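Local coordinates for similar to hydroxylamine oxidoreductase (Kuenenia stuttgartiensis, PDB 6H5L), which probably works as a multi-heme c-type oxidoreductase, a reducing relative of hydroxylamine oxidoreductase that passes electrons within a large anammox complex, at residues Tyr53-Arg58 with Gly205-Asp210; Arg58-Met63 with Ile141-Gly146; Ser310-Thr315 with Ala373-Asp378. One frame throughout, in Å; residues are numbered along the deposited sequence.

Interaction 1 (Tyr53-Arg58 with Gly205-Asp210); sequences YWQPNR and GAEKCD. With HEC (heme c), chain J.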
loop_
_atom_site.group_PDB
_atom_site.type_symbol
_atom_site.label_atom_id
_atom_site.label_comp_id
_atom_site.label_asym_id
_atom_site.label_seq_id
_atom_site.Cartn_x
_atom_site.Cartn_y
_atom_site.Cartn_z
ATOM N N TYR A 53 -32.738 -37.346 7.609
ATOM C CA TYR A 53 -31.686 -36.524 7.032
ATOM C C TYR A 53 -30.535 -37.335 6.454
ATOM O O TYR A 53 -29.932 -36.906 5.468
ATOM C CB TYR A 53 -31.144 -35.552 8.088
ATOM C CG TYR A 53 -32.200 -34.634 8.673
ATOM C CD1 TYR A 53 -32.549 -33.447 8.037
ATOM C CD2 TYR A 53 -32.848 -34.954 9.862
ATOM C CE1 TYR A 53 -33.515 -32.608 8.568
ATOM C CE2 TYR A 53 -33.812 -34.120 10.399
ATOM C CZ TYR A 53 -34.142 -32.949 9.749
ATOM O OH TYR A 53 -35.103 -32.121 10.284
ATOM N N TRP A 54 -30.218 -38.500 7.027
ATOM C CA TRP A 54 -29.102 -39.279 6.502
ATOM C C TRP A 54 -29.475 -39.964 5.190
ATOM O O TRP A 54 -28.646 -40.060 4.277
ATOM C CB TRP A 54 -28.628 -40.311 7.529
ATOM C CG TRP A 54 -28.281 -39.794 8.915
ATOM C CD1 TRP A 54 -28.444 -40.471 10.087
ATOM C CD2 TRP A 54 -27.707 -38.519 9.267
ATOM N NE1 TRP A 54 -28.015 -39.707 11.142
ATOM C CE2 TRP A 54 -27.562 -38.505 10.669
ATOM C CE3 TRP A 54 -27.308 -37.394 8.538
ATOM C CZ2 TRP A 54 -27.038 -37.410 11.355
ATOM C CZ3 TRP A 54 -26.787 -36.307 9.221
ATOM C CH2 TRP A 54 -26.656 -36.326 10.616
ATOM N N GLN A 55 -30.709 -40.450 5.081
ATOM C CA GLN A 55 -31.179 -41.172 3.896
ATOM C C GLN A 55 -32.558 -40.639 3.536
ATOM O O GLN A 55 -33.585 -41.257 3.841
ATOM C CB GLN A 55 -31.211 -42.682 4.149
ATOM C CG GLN A 55 -31.480 -43.524 2.918
ATOM C CD GLN A 55 -30.223 -43.831 2.127
ATOM O OE1 GLN A 55 -29.153 -43.284 2.395
ATOM N NE2 GLN A 55 -30.346 -44.722 1.151
ATOM N N PRO A 56 -32.617 -39.472 2.882
ATOM C CA PRO A 56 -33.920 -38.803 2.700
ATOM C C PRO A 56 -34.899 -39.568 1.826
ATOM O O PRO A 56 -36.086 -39.641 2.169
ATOM C CB PRO A 56 -33.531 -37.457 2.069
ATOM C CG PRO A 56 -32.094 -37.263 2.432
ATOM C CD PRO A 56 -31.498 -38.633 2.427
ATOM N N ASN A 57 -34.449 -40.121 0.696
ATOM C CA ASN A 57 -35.361 -40.836 -0.196
ATOM C C ASN A 57 -36.136 -41.918 0.543
ATOM O O ASN A 57 -37.348 -42.069 0.350
ATOM C CB ASN A 57 -34.589 -41.451 -1.364
ATOM C CG ASN A 57 -34.310 -40.455 -2.475
ATOM O OD1 ASN A 57 -35.029 -39.467 -2.632
ATOM N ND2 ASN A 57 -33.274 -40.720 -3.264
ATOM N N ARG A 58 -35.455 -42.670 1.404
ATOM C CA ARG A 58 -36.092 -43.789 2.083
ATOM C C ARG A 58 -36.861 -43.358 3.326
ATOM O O ARG A 58 -37.871 -43.985 3.662
ATOM C CB ARG A 58 -35.043 -44.838 2.448
ATOM C CG ARG A 58 -35.560 -46.029 3.245
ATOM C CD ARG A 58 -36.405 -46.966 2.401
ATOM N NE ARG A 58 -36.804 -48.155 3.146
ATOM C CZ ARG A 58 -37.562 -49.127 2.649
ATOM N NH1 ARG A 58 -38.005 -49.049 1.401
ATOM N NH2 ARG A 58 -37.878 -50.175 3.398
ATOM N N GLY A 205 -23.135 -40.939 3.446
ATOM C CA GLY A 205 -22.567 -40.318 2.267
ATOM C C GLY A 205 -23.064 -40.903 0.961
ATOM O O GLY A 205 -22.435 -40.720 -0.085
ATOM N N ALA A 206 -24.192 -41.613 1.006
ATOM C CA ALA A 206 -24.747 -42.238 -0.189
ATOM C C ALA A 206 -25.729 -41.329 -0.918
ATOM O O ALA A 206 -25.753 -41.312 -2.154
ATOM C CB ALA A 206 -25.429 -43.561 0.174
ATOM N N GLU A 207 -26.541 -40.570 -0.182
ATOM C CA GLU A 207 -27.476 -39.636 -0.789
ATOM C C GLU A 207 -27.192 -38.183 -0.441
ATOM O O GLU A 207 -27.868 -37.297 -0.975
ATOM C CB GLU A 207 -28.919 -39.974 -0.380
ATOM C CG GLU A 207 -29.350 -41.388 -0.740
ATOM C CD GLU A 207 -30.855 -41.567 -0.699
ATOM O OE1 GLU A 207 -31.396 -42.284 -1.569
ATOM O OE2 GLU A 207 -31.502 -40.985 0.196
ATOM N N LYS A 208 -26.223 -37.913 0.428
ATOM C CA LYS A 208 -25.870 -36.554 0.817
ATOM C C LYS A 208 -24.571 -36.156 0.128
ATOM O O LYS A 208 -23.534 -36.794 0.334
ATOM C CB LYS A 208 -25.720 -36.440 2.333
ATOM C CG LYS A 208 -26.818 -37.112 3.137
ATOM C CD LYS A 208 -27.028 -36.394 4.458
ATOM C CE LYS A 208 -25.709 -36.005 5.103
ATOM N NZ LYS A 208 -25.852 -34.767 5.920
ATOM N N CYS A 209 -24.632 -35.103 -0.686
ATOM C CA CYS A 209 -23.455 -34.565 -1.354
ATOM C C CYS A 209 -22.791 -33.452 -0.559
ATOM O O CYS A 209 -21.808 -32.869 -1.031
ATOM C CB CYS A 209 -23.827 -34.054 -2.748
ATOM S SG CYS A 209 -24.462 -35.319 -3.862
ATOM N N ASP A 210 -23.297 -33.152 0.638
ATOM C CA ASP A 210 -22.726 -32.145 1.524
ATOM C C ASP A 210 -21.757 -32.752 2.529
ATOM O O ASP A 210 -21.552 -32.195 3.614
ATOM C CB ASP A 210 -23.841 -31.401 2.258
ATOM C CG ASP A 210 -24.687 -32.325 3.116
ATOM O OD1 ASP A 210 -24.516 -33.558 3.013
ATOM O OD2 ASP A 210 -25.522 -31.824 3.896
HETATM FE FE HEC J . -24.280 -27.835 13.729
HETATM C CHA HEC J . -22.970 -29.766 11.234
HETATM C CHB HEC J . -25.625 -30.681 15.186
HETATM C CHC HEC J . -25.381 -25.999 16.424
HETATM C CHD HEC J . -23.223 -24.960 12.192
HETATM N NA HEC J . -24.267 -29.855 13.313
HETATM C C1A HEC J . -23.722 -30.426 12.180
HETATM C C2A HEC J . -24.077 -31.832 12.171
HETATM C C3A HEC J . -24.809 -32.078 13.258
HETATM C C4A HEC J . -24.945 -30.843 14.001
HETATM C CMA HEC J . -25.408 -33.443 13.655
HETATM C CAA HEC J . -23.693 -32.874 11.097
HETATM C CBA HEC J . -24.451 -32.573 9.812
HETATM C CGA HEC J . -24.300 -33.707 8.834
HETATM O O1A HEC J . -24.834 -33.581 7.703
HETATM O O2A HEC J . -23.652 -34.728 9.181
HETATM N NB HEC J . -25.340 -28.257 15.464
HETATM C C1B HEC J . -25.736 -29.508 15.898
HETATM C C2B HEC J . -26.283 -29.375 17.233
HETATM C C3B HEC J . -26.222 -28.080 17.575
HETATM C C4B HEC J . -25.624 -27.355 16.470
HETATM C CMB HEC J . -26.851 -30.549 18.065
HETATM C CAB HEC J . -26.688 -27.429 18.899
HETATM C CBB HEC J . -25.840 -27.915 20.095
HETATM N NC HEC J . -24.313 -25.856 14.210
HETATM C C1C HEC J . -24.788 -25.310 15.387
HETATM C C2C HEC J . -24.464 -23.899 15.390
HETATM C C3C HEC J . -23.955 -23.589 14.187
HETATM C C4C HEC J . -23.789 -24.829 13.444
HETATM C CMC HEC J . -24.941 -22.907 16.472
HETATM C CAC HEC J . -23.529 -22.179 13.697
HETATM C CBC HEC J . -22.399 -21.554 14.546
HETATM N ND HEC J . -23.222 -27.425 11.997
HETATM C C1D HEC J . -22.976 -26.140 11.516
HETATM C C2D HEC J . -22.413 -26.246 10.186
HETATM C C3D HEC J . -22.339 -27.752 9.892
HETATM C C4D HEC J . -22.859 -28.402 11.072
HETATM C CMD HEC J . -21.982 -25.091 9.256
HETATM C CAD HEC J . -21.820 -28.453 8.618
HETATM C CBD HEC J . -22.998 -29.035 7.844
HETATM C CGD HEC J . -22.596 -30.332 7.194
HETATM O O1D HEC J . -22.049 -31.213 7.907
HETATM O O2D HEC J . -22.832 -30.492 5.968
HETATM O O HOH W 1 -27.295 -41.792 2.749
#
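Glu207 reaches Asn57 because its CG stands anti to the carbonyl carbon (chi1 -57°) and the chain runs on extended, carrying the carboxylate to the first turn of helix 56-59. There both oxygens are gripped. Glu207 OE2 accepts Asn57 N at 3.1 Å through its syn lone pair, while Asn57 ND2 approaches Glu207 OE1 at 3.0 Å from above the carboxylate plane; OE1 also takes a hydrogen bond from Tyr17 OH. The Gln55 amide lies stacked on the carboxylate, planes 8° apart. An alanine in place of Glu207 would probably leave Asn57 N and ND2 and Tyr17 OH without their shared acceptor and take away the flat group stacked on the Gln55 amide. Farther along, Lys208 lays its CD 3.1 Å from Tyr53 O and sets NZ at the edge of the Trp54 ring, 3.8 Å from CZ3. NZ lies beside a heme propionate, at a modelled separation too short to be trusted, and makes a weak salt bridge to Asp210 OD1. Lys208 and Asp210 line this heme pocket, and Cys209, covalently bonded to a heme, opens a CxxCH motif. Trp54 packs on helices 174-180 and 197-202, Asn57 on helix 146-152.

Interaction 2 (Arg58-Met63 with Ile141-Gly146); sequences RHYEPM and IRMPTG. With HEC (heme c), chain C.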
loop_
_atom_site.group_PDB
_atom_site.type_symbol
_atom_site.label_atom_id
_atom_site.label_comp_id
_atom_site.label_asym_id
_atom_site.label_seq_id
_atom_site.Cartn_x
_atom_site.Cartn_y
_atom_site.Cartn_z
ATOM N N ARG A 58 -35.455 -42.670 1.404
ATOM C CA ARG A 58 -36.092 -43.789 2.083
ATOM C C ARG A 58 -36.861 -43.358 3.326
ATOM O O ARG A 58 -37.871 -43.985 3.662
ATOM C CB ARG A 58 -35.043 -44.838 2.448
ATOM C CG ARG A 58 -35.560 -46.029 3.245
ATOM C CD ARG A 58 -36.405 -46.966 2.401
ATOM N NE ARG A 58 -36.804 -48.155 3.146
ATOM C CZ ARG A 58 -37.562 -49.127 2.649
ATOM N NH1 ARG A 58 -38.005 -49.049 1.401
ATOM N NH2 ARG A 58 -37.878 -50.175 3.398
ATOM N N HIS A 59 -36.425 -42.299 4.013
ATOM C CA HIS A 59 -36.898 -42.053 5.370
ATOM C C HIS A 59 -37.331 -40.626 5.685
ATOM O O HIS A 59 -37.732 -40.371 6.826
ATOM C CB HIS A 59 -35.819 -42.465 6.385
ATOM C CG HIS A 59 -35.581 -43.943 6.447
ATOM N ND1 HIS A 59 -36.584 -44.845 6.730
ATOM C CD2 HIS A 59 -34.456 -44.675 6.271
ATOM C CE1 HIS A 59 -36.088 -46.070 6.718
ATOM N NE2 HIS A 59 -34.798 -45.994 6.446
ATOM N N TYR A 60 -37.266 -39.690 4.742
ATOM C CA TYR A 60 -37.666 -38.327 5.067
ATOM C C TYR A 60 -39.182 -38.220 5.186
ATOM O O TYR A 60 -39.928 -38.875 4.455
ATOM C CB TYR A 60 -37.155 -37.337 4.021
ATOM C CG TYR A 60 -37.449 -35.896 4.376
ATOM C CD1 TYR A 60 -36.766 -35.261 5.405
ATOM C CD2 TYR A 60 -38.415 -35.173 3.689
ATOM C CE1 TYR A 60 -37.034 -33.946 5.738
ATOM C CE2 TYR A 60 -38.688 -33.856 4.013
ATOM C CZ TYR A 60 -37.993 -33.248 5.039
ATOM O OH TYR A 60 -38.259 -31.938 5.369
ATOM N N GLU A 61 -39.631 -37.392 6.124
ATOM C CA GLU A 61 -41.035 -37.078 6.330
ATOM C C GLU A 61 -41.213 -35.568 6.353
ATOM O O GLU A 61 -40.297 -34.839 6.749
ATOM C CB GLU A 61 -41.558 -37.677 7.643
ATOM C CG GLU A 61 -41.563 -39.196 7.679
ATOM C CD GLU A 61 -42.035 -39.743 9.012
ATOM O OE1 GLU A 61 -42.361 -38.933 9.905
ATOM O OE2 GLU A 61 -42.081 -40.981 9.169
ATOM N N PRO A 62 -42.376 -35.072 5.937
ATOM C CA PRO A 62 -42.575 -33.620 5.859
ATOM C C PRO A 62 -42.598 -32.972 7.236
ATOM O O PRO A 62 -42.833 -33.617 8.260
ATOM C CB PRO A 62 -43.936 -33.482 5.161
ATOM C CG PRO A 62 -44.177 -34.801 4.502
ATOM C CD PRO A 62 -43.523 -35.814 5.389
ATOM N N MET A 63 -42.333 -31.666 7.243
ATOM C CA MET A 63 -42.427 -30.875 8.461
ATOM C C MET A 63 -43.847 -30.916 9.020
ATOM O O MET A 63 -44.817 -31.195 8.312
ATOM C CB MET A 63 -42.016 -29.429 8.191
ATOM C CG MET A 63 -40.521 -29.205 8.101
ATOM S SD MET A 63 -40.163 -27.574 7.432
ATOM C CE MET A 63 -41.319 -26.578 8.366
ATOM N N ILE A 141 -41.545 -29.042 1.304
ATOM C CA ILE A 141 -40.100 -28.896 1.452
ATOM C C ILE A 141 -39.446 -30.268 1.336
ATOM O O ILE A 141 -40.009 -31.289 1.751
ATOM C CB ILE A 141 -39.756 -28.197 2.785
ATOM C CG1 ILE A 141 -39.162 -26.809 2.528
ATOM C CG2 ILE A 141 -38.793 -29.029 3.627
ATOM C CD1 ILE A 141 -40.085 -25.866 1.794
ATOM N N ARG A 142 -38.247 -30.290 0.753
ATOM C CA ARG A 142 -37.539 -31.519 0.426
ATOM C C ARG A 142 -36.094 -31.430 0.895
ATOM O O ARG A 142 -35.473 -30.363 0.823
ATOM C CB ARG A 142 -37.569 -31.786 -1.087
ATOM C CG ARG A 142 -36.925 -33.094 -1.508
ATOM C CD ARG A 142 -36.172 -32.960 -2.825
ATOM N NE ARG A 142 -36.953 -32.273 -3.850
ATOM C CZ ARG A 142 -36.579 -31.147 -4.449
ATOM N NH1 ARG A 142 -35.423 -30.580 -4.136
ATOM N NH2 ARG A 142 -37.354 -30.590 -5.371
ATOM N N MET A 143 -35.568 -32.557 1.387
ATOM C CA MET A 143 -34.140 -32.707 1.625
ATOM C C MET A 143 -33.495 -33.140 0.316
ATOM O O MET A 143 -33.735 -34.253 -0.166
ATOM C CB MET A 143 -33.849 -33.708 2.745
ATOM C CG MET A 143 -34.086 -33.160 4.144
ATOM S SD MET A 143 -33.059 -31.734 4.549
ATOM C CE MET A 143 -34.320 -30.496 4.838
ATOM N N PRO A 144 -32.669 -32.289 -0.288
ATOM C CA PRO A 144 -32.117 -32.605 -1.612
ATOM C C PRO A 144 -31.098 -33.733 -1.535
ATOM O O PRO A 144 -30.034 -33.599 -0.924
ATOM C CB PRO A 144 -31.479 -31.282 -2.053
ATOM C CG PRO A 144 -31.160 -30.597 -0.784
ATOM C CD PRO A 144 -32.219 -30.976 0.206
ATOM N N THR A 145 -31.428 -34.847 -2.182
ATOM C CA THR A 145 -30.477 -35.930 -2.364
ATOM C C THR A 145 -29.542 -35.595 -3.520
ATOM O O THR A 145 -29.659 -34.552 -4.163
ATOM C CB THR A 145 -31.190 -37.252 -2.630
ATOM O OG1 THR A 145 -31.960 -37.137 -3.830
ATOM C CG2 THR A 145 -32.114 -37.589 -1.468
ATOM N N GLY A 146 -28.601 -36.501 -3.790
ATOM C CA GLY A 146 -27.695 -36.339 -4.907
ATOM C C GLY A 146 -28.401 -36.289 -6.245
ATOM O O GLY A 146 -27.849 -35.758 -7.217
HETATM FE FE HEC C . -38.369 -22.665 6.260
HETATM C CHA HEC C . -37.765 -25.305 8.344
HETATM C CHB HEC C . -36.761 -24.309 3.705
HETATM C CHC HEC C . -39.452 -20.292 4.065
HETATM C CHD HEC C . -39.128 -20.627 8.892
HETATM N NA HEC C . -37.459 -24.485 6.050
HETATM C C1A HEC C . -37.267 -25.406 7.062
HETATM C C2A HEC C . -36.459 -26.492 6.537
HETATM C C3A HEC C . -36.179 -26.214 5.258
HETATM C C4A HEC C . -36.803 -24.947 4.925
HETATM C CMA HEC C . -35.342 -27.080 4.293
HETATM C CAA HEC C . -36.002 -27.737 7.333
HETATM C CBA HEC C . -36.874 -28.952 7.033
HETATM C CGA HEC C . -36.464 -30.072 7.954
HETATM O O1A HEC C . -35.673 -29.812 8.898
HETATM O O2A HEC C . -36.925 -31.225 7.751
HETATM N NB HEC C . -38.088 -22.323 4.262
HETATM C C1B HEC C . -37.509 -23.202 3.367
HETATM C C2B HEC C . -37.838 -22.762 2.026
HETATM C C3B HEC C . -38.574 -21.647 2.127
HETATM C C4B HEC C . -38.750 -21.352 3.534
HETATM C CMB HEC C . -37.374 -23.461 0.728
HETATM C CAB HEC C . -39.163 -20.804 0.973
HETATM C CBB HEC C . -40.266 -21.577 0.218
HETATM N NC HEC C . -39.086 -20.766 6.448
HETATM C C1C HEC C . -39.604 -20.021 5.407
HETATM C C2C HEC C . -40.434 -18.975 5.968
HETATM C C3C HEC C . -40.255 -18.989 7.304
HETATM C C4C HEC C . -39.460 -20.165 7.633
HETATM C CMC HEC C . -41.058 -17.844 5.114
HETATM C CAC HEC C . -40.864 -18.011 8.342
HETATM C CBC HEC C . -42.408 -17.997 8.292
HETATM N ND HEC C . -38.416 -22.926 8.322
HETATM C C1D HEC C . -38.817 -21.936 9.216
HETATM C C2D HEC C . -38.854 -22.511 10.543
HETATM C C3D HEC C . -38.429 -23.977 10.375
HETATM C C4D HEC C . -38.177 -24.141 8.960
HETATM C CMD HEC C . -39.241 -21.801 11.856
HETATM C CAD HEC C . -38.301 -25.047 11.483
HETATM C CBD HEC C . -39.457 -26.032 11.341
HETATM C CGD HEC C . -39.382 -27.119 12.380
HETATM O O1D HEC C . -40.251 -28.029 12.347
HETATM O O2D HEC C . -38.464 -27.080 13.237
#
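Tyr60 and Met143 form a Met-aromatic and apolar contact beside a heme, where the chain leaving helix 56-59 runs past the loop between strand 140-141 and helix 146-152. The two pieces head in roughly opposing directions, 147° apart. With CG anti to the backbone N (chi1 -175°), the Tyr60 ring is directed at the other segment. Met143 crosses it at about a right angle: CB lies over one face, offset toward the rim, and CG is 3.4 Å from Tyr60 CE1. The sulfur sits obliquely, Met143 SD being 5.5 Å from the centroid of the Tyr60 ring. At the tip of the same ring, Tyr60 OH donates to heme O2A at 2.8 Å, the propionate oxygen lying at the ring edge in its plane, so a hydrophobic flank and a polar end together fix the tyrosine. Ile141 CG2 packs 3.4 Å from Tyr60 OH and 4.3 Å from Met63 SD. Met63 and Ile141 then share one face of the porphyrin, with Met63 SD 3.4 Å from heme CHA and Ile141 CG1 3.7 Å from heme CHB, whereas Met143 CE approaches the heme rim at its CMA methyl. Arg357 of the second subunit packs on Tyr60 and Met63 and bonds the heme too. This wall of thioether, aliphatic and tyrosine groups, with a propionate held at its polar border, lines one heme c pocket of this multiheme cytochrome.

Interaction 3 (Ser310-Thr315 with Ala373-Asp378); sequences SNLEYT and AHTLAD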
loop_
_atom_site.group_PDB
_atom_site.type_symbol
_atom_site.label_atom_id
_atom_site.label_comp_id
_atom_site.label_asym_id
_atom_site.label_seq_id
_atom_site.Cartn_x
_atom_site.Cartn_y
_atom_site.Cartn_z
ATOM N N SER A 310 -5.848 -63.897 -2.632
ATOM C CA SER A 310 -5.782 -65.232 -3.220
ATOM C C SER A 310 -4.357 -65.740 -3.386
ATOM O O SER A 310 -4.170 -66.914 -3.727
ATOM C CB SER A 310 -6.478 -65.253 -4.583
ATOM O OG SER A 310 -5.776 -64.469 -5.535
ATOM N N ASN A 311 -3.356 -64.893 -3.159
ATOM C CA ASN A 311 -1.961 -65.259 -3.344
ATOM C C ASN A 311 -1.361 -65.928 -2.112
ATOM O O ASN A 311 -0.132 -65.998 -1.995
ATOM C CB ASN A 311 -1.142 -64.022 -3.722
ATOM C CG ASN A 311 -1.873 -63.117 -4.699
ATOM O OD1 ASN A 311 -2.507 -62.141 -4.298
ATOM N ND2 ASN A 311 -1.790 -63.440 -5.985
ATOM N N LEU A 312 -2.193 -66.413 -1.193
ATOM C CA LEU A 312 -1.723 -67.063 0.019
ATOM C C LEU A 312 -2.397 -68.416 0.187
ATOM O O LEU A 312 -3.536 -68.623 -0.243
ATOM C CB LEU A 312 -1.983 -66.205 1.266
ATOM C CG LEU A 312 -1.073 -64.997 1.486
ATOM C CD1 LEU A 312 -1.444 -64.276 2.774
ATOM C CD2 LEU A 312 0.385 -65.426 1.509
ATOM N N GLU A 313 -1.679 -69.334 0.826
ATOM C CA GLU A 313 -2.196 -70.650 1.174
ATOM C C GLU A 313 -2.538 -70.648 2.659
ATOM O O GLU A 313 -1.647 -70.509 3.504
ATOM C CB GLU A 313 -1.170 -71.736 0.850
ATOM C CG GLU A 313 -1.628 -73.149 1.155
ATOM C CD GLU A 313 -2.126 -73.882 -0.075
ATOM O OE1 GLU A 313 -2.539 -73.211 -1.046
ATOM O OE2 GLU A 313 -2.095 -75.131 -0.070
ATOM N N TYR A 314 -3.822 -70.799 2.974
ATOM C CA TYR A 314 -4.310 -70.654 4.336
ATOM C C TYR A 314 -4.469 -72.012 5.008
ATOM O O TYR A 314 -4.705 -73.029 4.352
ATOM C CB TYR A 314 -5.645 -69.906 4.354
ATOM C CG TYR A 314 -5.581 -68.560 3.673
ATOM C CD1 TYR A 314 -5.178 -67.426 4.367
ATOM C CD2 TYR A 314 -5.909 -68.426 2.331
ATOM C CE1 TYR A 314 -5.110 -66.193 3.743
ATOM C CE2 TYR A 314 -5.845 -67.202 1.701
ATOM C CZ TYR A 314 -5.447 -66.089 2.409
ATOM O OH TYR A 314 -5.384 -64.871 1.776
ATOM N N THR A 315 -4.334 -72.012 6.334
ATOM C CA THR A 315 -4.489 -73.220 7.134
ATOM C C THR A 315 -5.851 -73.319 7.801
ATOM O O THR A 315 -6.320 -74.431 8.065
ATOM C CB THR A 315 -3.398 -73.290 8.209
ATOM O OG1 THR A 315 -3.624 -72.270 9.190
ATOM C CG2 THR A 315 -2.028 -73.084 7.585
ATOM N N ALA A 373 0.655 -60.051 7.372
ATOM C CA ALA A 373 -0.415 -59.755 8.320
ATOM C C ALA A 373 -1.603 -60.688 8.119
ATOM O O ALA A 373 -2.164 -61.206 9.095
ATOM C CB ALA A 373 -0.845 -58.293 8.194
ATOM N N HIS A 374 -2.001 -60.920 6.862
ATOM C CA HIS A 374 -3.044 -61.906 6.596
ATOM C C HIS A 374 -2.611 -63.309 6.989
ATOM O O HIS A 374 -3.445 -64.108 7.426
ATOM C CB HIS A 374 -3.444 -61.868 5.119
ATOM C CG HIS A 374 -4.583 -60.942 4.825
ATOM N ND1 HIS A 374 -4.414 -59.717 4.218
ATOM C CD2 HIS A 374 -5.908 -61.063 5.061
ATOM C CE1 HIS A 374 -5.587 -59.124 4.090
ATOM N NE2 HIS A 374 -6.511 -59.921 4.596
ATOM N N THR A 375 -1.325 -63.625 6.831
ATOM C CA THR A 375 -0.811 -64.899 7.318
ATOM C C THR A 375 -0.937 -64.992 8.832
ATOM O O THR A 375 -1.345 -66.030 9.367
ATOM C CB THR A 375 0.651 -65.082 6.889
ATOM O OG1 THR A 375 0.718 -65.218 5.462
ATOM C CG2 THR A 375 1.264 -66.314 7.548
ATOM N N LEU A 376 -0.592 -63.912 9.539
ATOM C CA LEU A 376 -0.702 -63.907 10.994
ATOM C C LEU A 376 -2.149 -64.079 11.438
ATOM O O LEU A 376 -2.428 -64.778 12.421
ATOM C CB LEU A 376 -0.116 -62.611 11.556
ATOM C CG LEU A 376 -0.036 -62.475 13.078
ATOM C CD1 LEU A 376 0.872 -63.543 13.666
ATOM C CD2 LEU A 376 0.445 -61.086 13.470
ATOM N N ALA A 377 -3.085 -63.449 10.725
ATOM C CA ALA A 377 -4.495 -63.594 11.065
ATOM C C ALA A 377 -4.991 -65.008 10.785
ATOM O O ALA A 377 -5.795 -65.552 11.551
ATOM C CB ALA A 377 -5.327 -62.568 10.297
ATOM N N ASP A 378 -4.520 -65.620 9.697
ATOM C CA ASP A 378 -4.922 -66.988 9.385
ATOM C C ASP A 378 -4.436 -67.967 10.448
ATOM O O ASP A 378 -5.156 -68.906 10.807
ATOM C CB ASP A 378 -4.393 -67.384 8.006
ATOM C CG ASP A 378 -4.492 -68.876 7.753
ATOM O OD1 ASP A 378 -5.624 -69.401 7.716
ATOM O OD2 ASP A 378 -3.434 -69.521 7.589
#
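Asp378 and Tyr314 meet with their flat groups nearly perpendicular, ring and carboxylate planes 80° apart. Asp378 CB comes up to the edge of the ring, in its plane, 3.7 Å from Tyr314 CD1, while Asp378 OD1 lies 3.4 Å from Tyr314 CB. The aspartate takes this position with CG anti to its own backbone N (chi1 167°), which sets CG on the loop side of the helix. Across the contact it accepts a backbone bond: Thr315 N donates to Asp378 OD2 at 2.9 Å, almost straight at 171°, on the syn side and only slightly out of the carboxylate plane. Thr315 OG1 also stands near Asp378 OD2, at 3.2 Å, and Ser316 OG hydrogen-bonds OD1, so that successive loop residues converge on one buried carboxylate.

The helix that carries this acceptor, 356-389, is one of the long C-terminal helices of the chain, which lie together with 455-476 and 480-513 in a helical bundle of the kind known from hydroxylamine oxidoreductases. Ala373 and Leu376 contact Met491 of helix 480-513, and Ala377 packs on helix 455-476, while Thr375 and Asp378, with His374, which also touches Lys468 of helix 455-476, meet the loop.

One turn before Asp378, the contact becomes largely apolar. Leu312 meets both His374 and Thr375 at about a right angle, using chiefly one branch: CD1 sits 3.6 Å from Thr375 OG1 and 3.9 Å from His374 CB. The threonine hydroxyl against which it rests is hydrogen-bonded to Phe371 O, one turn back in its own helix. The phenol end of Tyr314 is tied to its own loop in a similar fashion, OH bonding to Pro309 O, and that proline in turn packs on His374.

Overall arrangement
Interactions 1 and 2 are neighbours, their centres 9 Å apart, and both use helix 56-59; Thr145 of the second packs on Pro56 and Asn57 of the first. Interaction 1 is the buried one and the more polar, pairing a carboxylate with amide groups. Interaction 2, partly buried, sets sulfur and hydrocarbon against a ring and a porphyrin, with one tyrosine-propionate bond at its edge. Interaction 3 stands apart, about 38 and 46 Å from the other two between centres and on the opposite side of the chain's centre. It too is partly buried, but no heme touches it: a loop is fastened to a long helix mainly through one aspartate.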